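Putative hexose oxidase (Nonomuraea sp. ATCC 39727, PDB 5AWV) is a flavoprotein, probably a hexose oxidase with covalently bound FAD that oxidises a sugar of glycopeptide antibiotics such as teicoplanin. Local coordinates at residues Leu424-Trp432 with Trp444-Tyr453; Asn55-Ser66 with Pro100-Leu111. All coordinates share one frame; numbering follows the deposited sequence.

Contact 1 of 2, residues Leu424-Trp432 with Trp444-Tyr453; sequences LKVNYITGW and WVRKLYADVY. With T55 (8-methylnonanoic acid), chain Z; N1L (2-amino-2-deoxy-beta-D-glucopyranuronic acid), chain B.
Tyr428, near the middle of strand 424-432, lays its phenol ring along helix 444-452, and four helix-side residues pack round it. With CG set beside the backbone N (chi1 -51°), the ring runs toward the helix's C-terminal end. Tyr449 meets it with an edge: the CD1 corner comes to 3.5 Å from Tyr428 CD1, the ring planes stand at 89°, and the pair is an offset edge-to-face contact. Leu448 CG lies 3.9 Å from Tyr428 CD2, at the other lateral edge from Tyr449's contact but on the same side of the ring plane, while Val452 CG1 reaches the phenol oxygen at 3.5 Å. That oxygen is hydrogen-bonded to the hydroxyl of Tyr453, OH to OH 2.7 Å, and either could be the donor. Tyr453, the first residue past the helix, in turn rests CD2 over the face of Tyr449, which closes an aromatic cluster of three. Tyr449's own hydroxyl is engaged by the carbonyl of Ala368 on the neighbouring strand 363-371. Toward the helix's N-terminal side, Thr430 CG2 packs 3.5 Å from Val445 CB, its OG1 being bonded to Tyr395 O, and Trp444 turns its CZ3 edge to Ile429 O. The helix thus backs one side of the substrate-domain sheet through apolar and aromatic contacts, the hydroxyl pair giving each buried phenol oxygen a polar partner, while Asn427 lies at the aminosugar and the Gly431 backbone beside the acyl chain.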
loop_
_atom_site.group_PDB
_atom_site.type_symbol
_atom_site.label_atom_id
_atom_site.label_comp_id
_atom_site.label_asym_id
_atom_site.label_seq_id
_atom_site.Cartn_x
_atom_site.Cartn_y
_atom_site.Cartn_z
ATOM N N LEU A 424 -13.715 -11.259 -5.004
ATOM C CA LEU A 424 -13.645 -10.596 -3.671
ATOM C C LEU A 424 -12.292 -10.813 -3.075
ATOM O O LEU A 424 -11.672 -11.893 -3.278
ATOM C CB LEU A 424 -14.704 -11.238 -2.747
ATOM C CG LEU A 424 -16.168 -10.969 -3.117
ATOM C CD1 LEU A 424 -17.095 -12.018 -2.483
ATOM C CD2 LEU A 424 -16.537 -9.576 -2.673
ATOM N N LYS A 425 -11.857 -9.874 -2.247
ATOM C CA LYS A 425 -10.781 -10.155 -1.391
ATOM C C LYS A 425 -11.436 -10.299 -0.026
ATOM O O LYS A 425 -12.359 -9.524 0.333
ATOM C CB LYS A 425 -9.711 -9.089 -1.365
ATOM C CG LYS A 425 -9.074 -8.748 -2.767
ATOM C CD LYS A 425 -7.612 -8.281 -2.565
ATOM C CE LYS A 425 -7.096 -7.722 -3.923
ATOM N NZ LYS A 425 -5.623 -7.628 -3.908
ATOM N N VAL A 426 -10.967 -11.228 0.738
ATOM C CA VAL A 426 -11.559 -11.376 2.114
ATOM C C VAL A 426 -10.506 -11.177 3.170
ATOM O O VAL A 426 -9.484 -11.898 3.172
ATOM C CB VAL A 426 -12.430 -12.679 2.251
ATOM C CG1 VAL A 426 -11.710 -13.919 1.872
ATOM C CG2 VAL A 426 -12.885 -12.891 3.730
ATOM N N ASN A 427 -10.788 -10.317 4.145
ATOM C CA ASN A 427 -9.931 -10.096 5.244
ATOM C C ASN A 427 -10.555 -10.532 6.571
ATOM O O ASN A 427 -11.770 -10.398 6.797
ATOM C CB ASN A 427 -9.512 -8.619 5.345
ATOM C CG ASN A 427 -8.486 -8.230 4.271
ATOM O OD1 ASN A 427 -7.997 -9.073 3.544
ATOM N ND2 ASN A 427 -8.194 -6.968 4.172
ATOM N N TYR A 428 -9.704 -11.062 7.401
ATOM C CA TYR A 428 -9.997 -11.570 8.757
ATOM C C TYR A 428 -9.152 -10.796 9.717
ATOM O O TYR A 428 -7.922 -10.958 9.777
ATOM C CB TYR A 428 -9.764 -13.099 8.787
ATOM C CG TYR A 428 -10.451 -13.904 7.678
ATOM C CD1 TYR A 428 -9.828 -14.103 6.464
ATOM C CD2 TYR A 428 -11.729 -14.468 7.834
ATOM C CE1 TYR A 428 -10.384 -14.845 5.468
ATOM C CE2 TYR A 428 -12.300 -15.207 6.821
ATOM C CZ TYR A 428 -11.627 -15.392 5.639
ATOM O OH TYR A 428 -12.214 -16.088 4.624
ATOM N N ILE A 429 -9.798 -9.919 10.499
ATOM C CA ILE A 429 -9.182 -8.816 11.209
ATOM C C ILE A 429 -9.429 -8.860 12.698
ATOM O O ILE A 429 -10.522 -9.169 13.114
ATOM C CB ILE A 429 -9.722 -7.477 10.723
ATOM C CG1 ILE A 429 -9.511 -7.335 9.213
ATOM C CG2 ILE A 429 -9.006 -6.266 11.359
ATOM C CD1 ILE A 429 -10.428 -6.329 8.597
ATOM N N THR A 430 -8.393 -8.642 13.491
ATOM C CA THR A 430 -8.629 -8.319 14.921
ATOM C C THR A 430 -7.642 -7.267 15.341
ATOM O O THR A 430 -6.533 -7.166 14.816
ATOM C CB THR A 430 -8.528 -9.636 15.788
ATOM O OG1 THR A 430 -8.886 -9.358 17.166
ATOM C CG2 THR A 430 -7.101 -10.211 15.788
ATOM N N GLY A 431 -8.046 -6.442 16.301
ATOM C CA GLY A 431 -7.238 -5.357 16.847
ATOM C C GLY A 431 -7.440 -5.296 18.384
ATOM O O GLY A 431 -8.496 -5.700 18.898
ATOM N N TRP A 432 -6.409 -4.868 19.097
ATOM C CA TRP A 432 -6.492 -4.847 20.564
ATOM C C TRP A 432 -5.825 -3.602 21.113
ATOM O O TRP A 432 -4.837 -3.106 20.549
ATOM C CB TRP A 432 -5.944 -6.154 21.127
ATOM C CG TRP A 432 -4.560 -6.432 20.750
ATOM C CD1 TRP A 432 -3.430 -6.068 21.443
ATOM C CD2 TRP A 432 -4.107 -7.093 19.568
ATOM N NE1 TRP A 432 -2.321 -6.452 20.750
ATOM C CE2 TRP A 432 -2.707 -7.090 19.601
ATOM C CE3 TRP A 432 -4.747 -7.666 18.464
ATOM C CZ2 TRP A 432 -1.953 -7.691 18.622
ATOM C CZ3 TRP A 432 -4.001 -8.183 17.482
ATOM C CH2 TRP A 432 -2.615 -8.203 17.548
ATOM N N TRP A 444 -8.109 -15.936 18.566
ATOM C CA TRP A 444 -9.440 -15.777 18.001
ATOM C C TRP A 444 -9.376 -15.673 16.459
ATOM O O TRP A 444 -10.050 -16.358 15.745
ATOM C CB TRP A 444 -10.077 -14.551 18.638
ATOM C CG TRP A 444 -11.447 -14.359 18.074
ATOM C CD1 TRP A 444 -12.566 -15.023 18.439
ATOM C CD2 TRP A 444 -11.811 -13.535 16.929
ATOM N NE1 TRP A 444 -13.643 -14.646 17.637
ATOM C CE2 TRP A 444 -13.220 -13.713 16.721
ATOM C CE3 TRP A 444 -11.111 -12.617 16.122
ATOM C CZ2 TRP A 444 -13.929 -13.083 15.658
ATOM C CZ3 TRP A 444 -11.825 -11.934 15.091
ATOM C CH2 TRP A 444 -13.223 -12.188 14.869
ATOM N N VAL A 445 -8.525 -14.794 15.940
ATOM C CA VAL A 445 -8.486 -14.607 14.461
ATOM C C VAL A 445 -7.932 -15.849 13.759
ATOM O O VAL A 445 -8.425 -16.239 12.671
ATOM C CB VAL A 445 -7.722 -13.291 14.137
ATOM C CG1 VAL A 445 -6.208 -13.478 14.210
ATOM C CG2 VAL A 445 -8.136 -12.761 12.802
ATOM N N ARG A 446 -6.949 -16.523 14.394
ATOM C CA ARG A 446 -6.395 -17.723 13.869
ATOM C C ARG A 446 -7.401 -18.861 13.876
ATOM O O ARG A 446 -7.441 -19.650 12.935
ATOM C CB ARG A 446 -5.089 -18.159 14.547
ATOM C CG ARG A 446 -3.961 -17.201 14.293
ATOM C CD ARG A 446 -2.820 -17.400 15.263
ATOM N NE ARG A 446 -1.647 -16.679 14.774
ATOM C CZ ARG A 446 -0.602 -16.342 15.512
ATOM N NH1 ARG A 446 -0.530 -16.674 16.798
ATOM N NH2 ARG A 446 0.397 -15.692 14.945
ATOM N N LYS A 447 -8.270 -18.902 14.883
ATOM C CA LYS A 447 -9.304 -19.961 14.889
ATOM C C LYS A 447 -10.302 -19.650 13.759
ATOM O O LYS A 447 -10.687 -20.543 13.068
ATOM C CB LYS A 447 -10.014 -20.091 16.279
ATOM C CG LYS A 447 -11.049 -21.185 16.347
ATOM C CD LYS A 447 -11.796 -21.197 17.699
ATOM C CE LYS A 447 -12.848 -22.323 17.652
ATOM N NZ LYS A 447 -14.088 -21.824 16.969
ATOM N N LEU A 448 -10.754 -18.406 13.661
ATOM C CA LEU A 448 -11.660 -17.958 12.597
ATOM C C LEU A 448 -11.149 -18.390 11.207
ATOM O O LEU A 448 -11.863 -19.050 10.411
ATOM C CB LEU A 448 -11.830 -16.466 12.682
ATOM C CG LEU A 448 -12.421 -15.737 11.457
ATOM C CD1 LEU A 448 -13.822 -16.210 11.194
ATOM C CD2 LEU A 448 -12.423 -14.244 11.742
ATOM N N TYR A 449 -9.840 -18.144 10.989
ATOM C CA TYR A 449 -9.238 -18.408 9.691
ATOM C C TYR A 449 -9.129 -19.859 9.441
ATOM O O TYR A 449 -9.572 -20.316 8.421
ATOM C CB TYR A 449 -7.871 -17.708 9.616
ATOM C CG TYR A 449 -7.246 -17.594 8.255
ATOM C CD1 TYR A 449 -7.540 -16.499 7.454
ATOM C CD2 TYR A 449 -6.168 -18.405 7.918
ATOM C CE1 TYR A 449 -6.834 -16.244 6.279
ATOM C CE2 TYR A 449 -5.458 -18.187 6.742
ATOM C CZ TYR A 449 -5.823 -17.114 5.909
ATOM O OH TYR A 449 -5.127 -16.898 4.741
ATOM N N ALA A 450 -8.582 -20.609 10.417
ATOM C CA ALA A 450 -8.427 -22.053 10.316
ATOM C C ALA A 450 -9.789 -22.765 10.169
ATOM O O ALA A 450 -9.910 -23.704 9.383
ATOM C CB ALA A 450 -7.676 -22.601 11.525
ATOM N N ASP A 451 -10.831 -22.238 10.800
ATOM C CA ASP A 451 -12.179 -22.905 10.685
ATOM C C ASP A 451 -12.712 -22.673 9.285
ATOM O O ASP A 451 -13.208 -23.608 8.579
ATOM C CB ASP A 451 -13.171 -22.364 11.686
ATOM C CG ASP A 451 -12.886 -22.815 13.135
ATOM O OD1 ASP A 451 -12.000 -23.645 13.386
ATOM O OD2 ASP A 451 -13.525 -22.278 14.024
ATOM N N VAL A 452 -12.599 -21.437 8.833
ATOM C CA VAL A 452 -13.044 -21.143 7.468
ATOM C C VAL A 452 -12.346 -22.015 6.446
ATOM O O VAL A 452 -12.999 -22.575 5.581
ATOM C CB VAL A 452 -12.878 -19.629 7.154
ATOM C CG1 VAL A 452 -13.097 -19.325 5.689
ATOM C CG2 VAL A 452 -13.819 -18.840 7.985
ATOM N N TYR A 453 -11.021 -22.172 6.597
ATOM C CA TYR A 453 -10.204 -22.887 5.637
ATOM C C TYR A 453 -9.889 -24.323 6.097
ATOM O O TYR A 453 -8.947 -24.941 5.585
ATOM C CB TYR A 453 -8.933 -22.087 5.259
ATOM C CG TYR A 453 -9.305 -20.751 4.580
ATOM C CD1 TYR A 453 -9.943 -20.722 3.327
ATOM C CD2 TYR A 453 -9.086 -19.550 5.219
ATOM C CE1 TYR A 453 -10.305 -19.518 2.726
ATOM C CE2 TYR A 453 -9.510 -18.365 4.628
ATOM C CZ TYR A 453 -10.074 -18.373 3.405
ATOM O OH TYR A 453 -10.462 -17.148 2.870
HETATM C CAD T55 Z . -9.673 -2.939 19.016
HETATM C CAE T55 Z . -9.117 -1.550 18.835
HETATM C CAG T55 Z . -9.418 -1.031 17.429
HETATM C CAH T55 Z . -8.636 -1.846 16.392
HETATM C CAI T55 Z . -9.075 -1.499 14.975
HETATM C CAJ T55 Z . -8.272 -2.303 13.948
HETATM C CAK T55 Z . -8.390 -1.607 12.612
HETATM C CAL T55 Z . -7.447 -2.206 11.556
HETATM C CAF T55 Z . -9.749 -0.655 19.878
HETATM C C T55 Z . -7.745 -1.523 10.213
HETATM O O T55 Z . -8.584 -0.602 10.096
HETATM C C1 N1L B . -7.573 -0.966 6.955
HETATM C C2 N1L B . -7.533 -2.300 7.863
HETATM C C3 N1L B . -6.619 -3.396 7.280
HETATM C C4 N1L B . -7.090 -3.668 5.867
HETATM C C5 N1L B . -6.847 -2.403 5.000
HETATM C C6 N1L B . -7.170 -2.627 3.499
HETATM N N2 N1L B . -7.115 -2.055 9.242
HETATM O O3 N1L B . -6.732 -4.680 8.059
HETATM O O4 N1L B . -6.410 -4.894 5.287
HETATM O O5 N1L B . -7.729 -1.312 5.480
HETATM O O6B N1L B . -8.520 -2.363 3.133
HETATM O O6A N1L B . -7.018 -3.945 3.153
#

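Contact 2 of 2, residues Asn55-Ser66 with Pro100-Leu111; sequences NGEPDYIHLVGS and PDVKVIIDMSLL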
loop_
_atom_site.group_PDB
_atom_site.type_symbol
_atom_site.label_atom_id
_atom_site.label_comp_id
_atom_site.label_asym_id
_atom_site.label_seq_id
_atom_site.Cartn_x
_atom_site.Cartn_y
_atom_site.Cartn_z
ATOM N N ASN A 55 8.081 -3.450 16.838
ATOM C CA ASN A 55 9.093 -2.510 17.276
ATOM C C ASN A 55 10.434 -3.035 16.975
ATOM O O ASN A 55 10.648 -4.231 17.047
ATOM C CB ASN A 55 9.049 -2.302 18.804
ATOM C CG ASN A 55 7.858 -1.497 19.192
ATOM O OD1 ASN A 55 6.859 -2.071 19.601
ATOM N ND2 ASN A 55 7.885 -0.192 18.923
ATOM N N GLY A 56 11.313 -2.137 16.653
ATOM C CA GLY A 56 12.702 -2.429 16.429
ATOM C C GLY A 56 13.546 -1.389 17.114
ATOM O O GLY A 56 13.014 -0.456 17.741
ATOM N N GLU A 57 14.853 -1.573 17.021
ATOM C CA GLU A 57 15.829 -0.681 17.637
ATOM C C GLU A 57 17.026 -0.621 16.668
ATOM O O GLU A 57 18.032 -1.252 16.883
ATOM C CB GLU A 57 16.218 -1.240 19.048
ATOM C CG GLU A 57 17.085 -0.316 19.904
ATOM C CD GLU A 57 16.370 1.004 20.256
ATOM O OE1 GLU A 57 15.123 0.932 20.474
ATOM O OE2 GLU A 57 17.050 2.084 20.292
ATOM N N PRO A 58 16.879 0.092 15.554
ATOM C CA PRO A 58 17.974 0.079 14.625
ATOM C C PRO A 58 19.205 0.864 15.130
ATOM O O PRO A 58 19.058 1.816 15.897
ATOM C CB PRO A 58 17.380 0.756 13.367
ATOM C CG PRO A 58 16.232 1.529 13.879
ATOM C CD PRO A 58 15.697 0.825 15.040
ATOM N N ASP A 59 20.371 0.504 14.613
ATOM C CA ASP A 59 21.596 1.289 14.858
ATOM C C ASP A 59 21.444 2.722 14.367
ATOM O O ASP A 59 21.877 3.675 15.030
ATOM C CB ASP A 59 22.806 0.645 14.173
ATOM C CG ASP A 59 23.172 -0.733 14.768
ATOM O OD1 ASP A 59 22.713 -1.118 15.882
ATOM O OD2 ASP A 59 23.915 -1.437 14.115
ATOM N N TYR A 60 20.867 2.882 13.165
ATOM C CA TYR A 60 20.555 4.220 12.715
ATOM C C TYR A 60 19.424 4.139 11.743
ATOM O O TYR A 60 19.149 3.038 11.218
ATOM C CB TYR A 60 21.763 4.956 12.064
ATOM C CG TYR A 60 22.503 4.291 10.950
ATOM C CD1 TYR A 60 23.544 3.343 11.204
ATOM C CD2 TYR A 60 22.241 4.628 9.612
ATOM C CE1 TYR A 60 24.232 2.741 10.137
ATOM C CE2 TYR A 60 22.893 4.016 8.604
ATOM C CZ TYR A 60 23.900 3.068 8.855
ATOM O OH TYR A 60 24.515 2.472 7.724
ATOM N N ILE A 61 18.803 5.283 11.481
ATOM C CA ILE A 61 17.862 5.429 10.367
ATOM C C ILE A 61 18.453 6.439 9.346
ATOM O O ILE A 61 18.811 7.544 9.687
ATOM C CB ILE A 61 16.484 5.860 10.936
ATOM C CG1 ILE A 61 16.028 4.814 11.927
ATOM C CG2 ILE A 61 15.433 6.020 9.836
ATOM C CD1 ILE A 61 14.869 5.153 12.817
ATOM N N HIS A 62 18.558 6.035 8.095
ATOM C CA HIS A 62 19.179 6.809 7.059
ATOM C C HIS A 62 18.120 7.465 6.195
ATOM O O HIS A 62 17.380 6.782 5.407
ATOM C CB HIS A 62 20.054 5.839 6.262
ATOM C CG HIS A 62 21.292 6.424 5.696
ATOM N ND1 HIS A 62 22.364 5.646 5.307
ATOM C CD2 HIS A 62 21.613 7.701 5.380
ATOM C CE1 HIS A 62 23.302 6.427 4.805
ATOM N NE2 HIS A 62 22.866 7.675 4.827
ATOM N N LEU A 63 18.024 8.780 6.351
ATOM C CA LEU A 63 17.170 9.595 5.483
ATOM C C LEU A 63 17.869 9.919 4.219
ATOM O O LEU A 63 19.012 10.414 4.253
ATOM C CB LEU A 63 16.832 10.923 6.184
ATOM C CG LEU A 63 15.808 10.806 7.281
ATOM C CD1 LEU A 63 15.758 12.069 8.151
ATOM C CD2 LEU A 63 14.392 10.494 6.767
ATOM N N VAL A 64 17.216 9.631 3.094
ATOM C CA VAL A 64 17.820 9.789 1.828
ATOM C C VAL A 64 16.933 10.661 0.899
ATOM O O VAL A 64 15.745 10.469 0.826
ATOM C CB VAL A 64 18.086 8.414 1.180
ATOM C CG1 VAL A 64 19.129 7.646 1.956
ATOM C CG2 VAL A 64 16.800 7.579 1.041
ATOM N N GLY A 65 17.550 11.595 0.200
ATOM C CA GLY A 65 16.880 12.558 -0.686
ATOM C C GLY A 65 17.173 12.428 -2.143
ATOM O O GLY A 65 16.688 13.234 -2.945
ATOM N N SER A 66 17.895 11.354 -2.535
ATOM C CA SER A 66 18.152 11.077 -3.933
ATOM C C SER A 66 18.515 9.642 -4.205
ATOM O O SER A 66 18.887 8.971 -3.316
ATOM C CB SER A 66 19.319 11.947 -4.461
ATOM O OG SER A 66 20.579 11.446 -3.981
ATOM N N PRO A 100 13.448 -6.774 15.954
ATOM C CA PRO A 100 14.746 -6.645 16.619
ATOM C C PRO A 100 15.988 -6.868 15.727
ATOM O O PRO A 100 17.069 -6.391 16.073
ATOM C CB PRO A 100 14.676 -7.687 17.741
ATOM C CG PRO A 100 13.249 -8.147 17.823
ATOM C CD PRO A 100 12.560 -7.781 16.573
ATOM N N ASP A 101 15.881 -7.604 14.630
ATOM C CA ASP A 101 17.040 -7.867 13.777
ATOM C C ASP A 101 17.459 -6.820 12.759
ATOM O O ASP A 101 18.603 -6.827 12.309
ATOM C CB ASP A 101 16.894 -9.206 13.075
ATOM C CG ASP A 101 16.763 -10.348 14.054
ATOM O OD1 ASP A 101 17.294 -10.264 15.156
ATOM O OD2 ASP A 101 16.062 -11.312 13.754
ATOM N N VAL A 102 16.607 -5.847 12.470
ATOM C CA VAL A 102 16.914 -4.830 11.486
ATOM C C VAL A 102 17.836 -3.836 12.139
ATOM O O VAL A 102 17.524 -3.203 13.159
ATOM C CB VAL A 102 15.610 -4.138 10.927
ATOM C CG1 VAL A 102 15.923 -2.926 10.116
ATOM C CG2 VAL A 102 14.871 -5.093 10.003
ATOM N N LYS A 103 18.961 -3.591 11.504
ATOM C CA LYS A 103 19.874 -2.643 12.077
ATOM C C LYS A 103 19.918 -1.302 11.410
ATOM O O LYS A 103 20.411 -0.334 12.017
ATOM C CB LYS A 103 21.283 -3.259 12.072
ATOM C CG LYS A 103 21.405 -4.530 12.884
ATOM C CD LYS A 103 21.178 -4.332 14.374
ATOM C CE LYS A 103 21.094 -5.681 15.083
ATOM N NZ LYS A 103 20.998 -5.414 16.546
ATOM N N VAL A 104 19.570 -1.242 10.147
ATOM C CA VAL A 104 19.449 0.040 9.507
ATOM C C VAL A 104 18.108 0.138 8.819
ATOM O O VAL A 104 17.736 -0.763 8.065
ATOM C CB VAL A 104 20.539 0.189 8.471
ATOM C CG1 VAL A 104 20.412 1.479 7.753
ATOM C CG2 VAL A 104 21.918 0.232 9.173
ATOM N N ILE A 105 17.421 1.262 9.007
ATOM C CA ILE A 105 16.249 1.580 8.170
ATOM C C ILE A 105 16.620 2.643 7.160
ATOM O O ILE A 105 17.161 3.678 7.533
ATOM C CB ILE A 105 15.058 2.022 9.051
ATOM C CG1 ILE A 105 14.693 0.874 9.942
ATOM C CG2 ILE A 105 13.878 2.440 8.160
ATOM C CD1 ILE A 105 13.589 1.145 10.921
ATOM N N ILE A 106 16.455 2.373 5.869
ATOM C CA ILE A 106 16.503 3.410 4.894
ATOM C C ILE A 106 15.059 3.993 4.756
ATOM O O ILE A 106 14.154 3.338 4.229
ATOM C CB ILE A 106 17.053 2.934 3.553
ATOM C CG1 ILE A 106 18.489 2.384 3.788
ATOM C CG2 ILE A 106 17.050 4.062 2.555
ATOM C CD1 ILE A 106 19.129 1.762 2.557
ATOM N N ASP A 107 14.919 5.242 5.180
ATOM C CA ASP A 107 13.639 5.897 5.288
ATOM C C ASP A 107 13.481 6.831 4.100
ATOM O O ASP A 107 14.319 7.697 3.874
ATOM C CB ASP A 107 13.528 6.638 6.619
ATOM C CG ASP A 107 12.117 7.235 6.844
ATOM O OD1 ASP A 107 11.615 7.931 5.920
ATOM O OD2 ASP A 107 11.524 6.934 7.904
ATOM N N MET A 108 12.417 6.641 3.324
ATOM C CA MET A 108 12.206 7.363 2.066
ATOM C C MET A 108 11.382 8.635 2.135
ATOM O O MET A 108 11.018 9.205 1.059
ATOM C CB MET A 108 11.580 6.452 1.040
ATOM C CG MET A 108 12.277 5.086 0.856
ATOM S SD MET A 108 13.990 5.095 0.275
ATOM C CE MET A 108 13.655 4.998 -1.431
ATOM N N SER A 109 11.154 9.106 3.339
ATOM C CA SER A 109 10.292 10.267 3.653
ATOM C C SER A 109 10.597 11.509 2.796
ATOM O O SER A 109 9.662 12.275 2.427
ATOM C CB SER A 109 10.483 10.714 5.094
ATOM O OG SER A 109 9.954 9.877 6.077
ATOM N N LEU A 110 11.878 11.744 2.512
ATOM C CA LEU A 110 12.262 12.903 1.695
ATOM C C LEU A 110 12.005 12.729 0.207
ATOM O O LEU A 110 12.038 13.734 -0.506
ATOM C CB LEU A 110 13.723 13.285 1.969
ATOM C CG LEU A 110 14.121 13.692 3.386
ATOM C CD1 LEU A 110 15.607 13.919 3.461
ATOM C CD2 LEU A 110 13.444 14.964 3.850
ATOM N N LEU A 111 11.737 11.505 -0.291
ATOM C CA LEU A 111 11.529 11.298 -1.736
ATOM C C LEU A 111 10.119 11.388 -2.165
ATOM O O LEU A 111 9.451 10.358 -2.244
ATOM C CB LEU A 111 12.064 9.924 -2.162
ATOM C CG LEU A 111 13.597 9.764 -2.129
ATOM C CD1 LEU A 111 14.090 8.316 -2.254
ATOM C CD2 LEU A 111 14.308 10.619 -3.192
HETATM O O HOH W 1 16.037 -3.286 15.195
HETATM O O HOH W 2 18.731 -3.987 16.750
HETATM O O HOH W 3 14.102 10.231 3.003
#
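Strands 60-63 and 104-107 run parallel, 4.7 Å apart at an angle of 22°, joined by bonds from His62 N to Ile105 O (2.8 Å) and Asp107 N to His62 O (2.9 Å), and by weak ones from Asp59 N and Tyr60 N to Lys103 O and Ile105 N to Tyr60 O. On the face of Tyr60 and His62, Val104 sets CG2 over the Tyr60 ring, 3.8 Å from its centroid, a CH-pi contact. Tyr60's chi1 of 53° folds the ring back across the neighbouring strand. On the other face Ile61 and Ile105 lie side by side, and Ile61 CG2 touches Asp107 CB. Val64 CG2 touches both Ile106 CG2 and Met108 SD, each at 3.8 Å. One water bridges the splaying ends, donating to Val64 O and Asp107 O and accepting from Leu110 N. Asp107 OD1 takes both Ser109 N, in an Asx turn, and Ser109 OG at 2.6 Å, while OD2 pairs with Arg48. Helix 67-80, packed on the Tyr60 face, links strand 60-63 to 84-87 in a beta-alpha-beta crossover, with 104-107 between them. Backbone bonds join the strands, apolar side chains pack on both faces, and the doubly gripped carboxylate helps hold the turn starting at Met108, which touches FAD.

Contacts 1 and 2 belong to the two halves of the flavoenzyme, and of the two only contact 2 touches the cofactor. Their centres lie about 32 Å apart and their nearest atoms about 10 Å, so they do not touch; along the chain, contact 2 closes before contact 1 opens. Contact 2 lies in the FAD-binding part, where the Met108 side chain comes within about 4 Å of FAD. Contact 1 serves the substrate side: its strand carries pocket residues for the aminosugar and the acyl chain, and the side chain of Ile429 is about 10 Å from the flavin cofactor. Contact 2 is thus packing within the FAD-binding part, contact 1 packing under the strand that lines the substrate pocket.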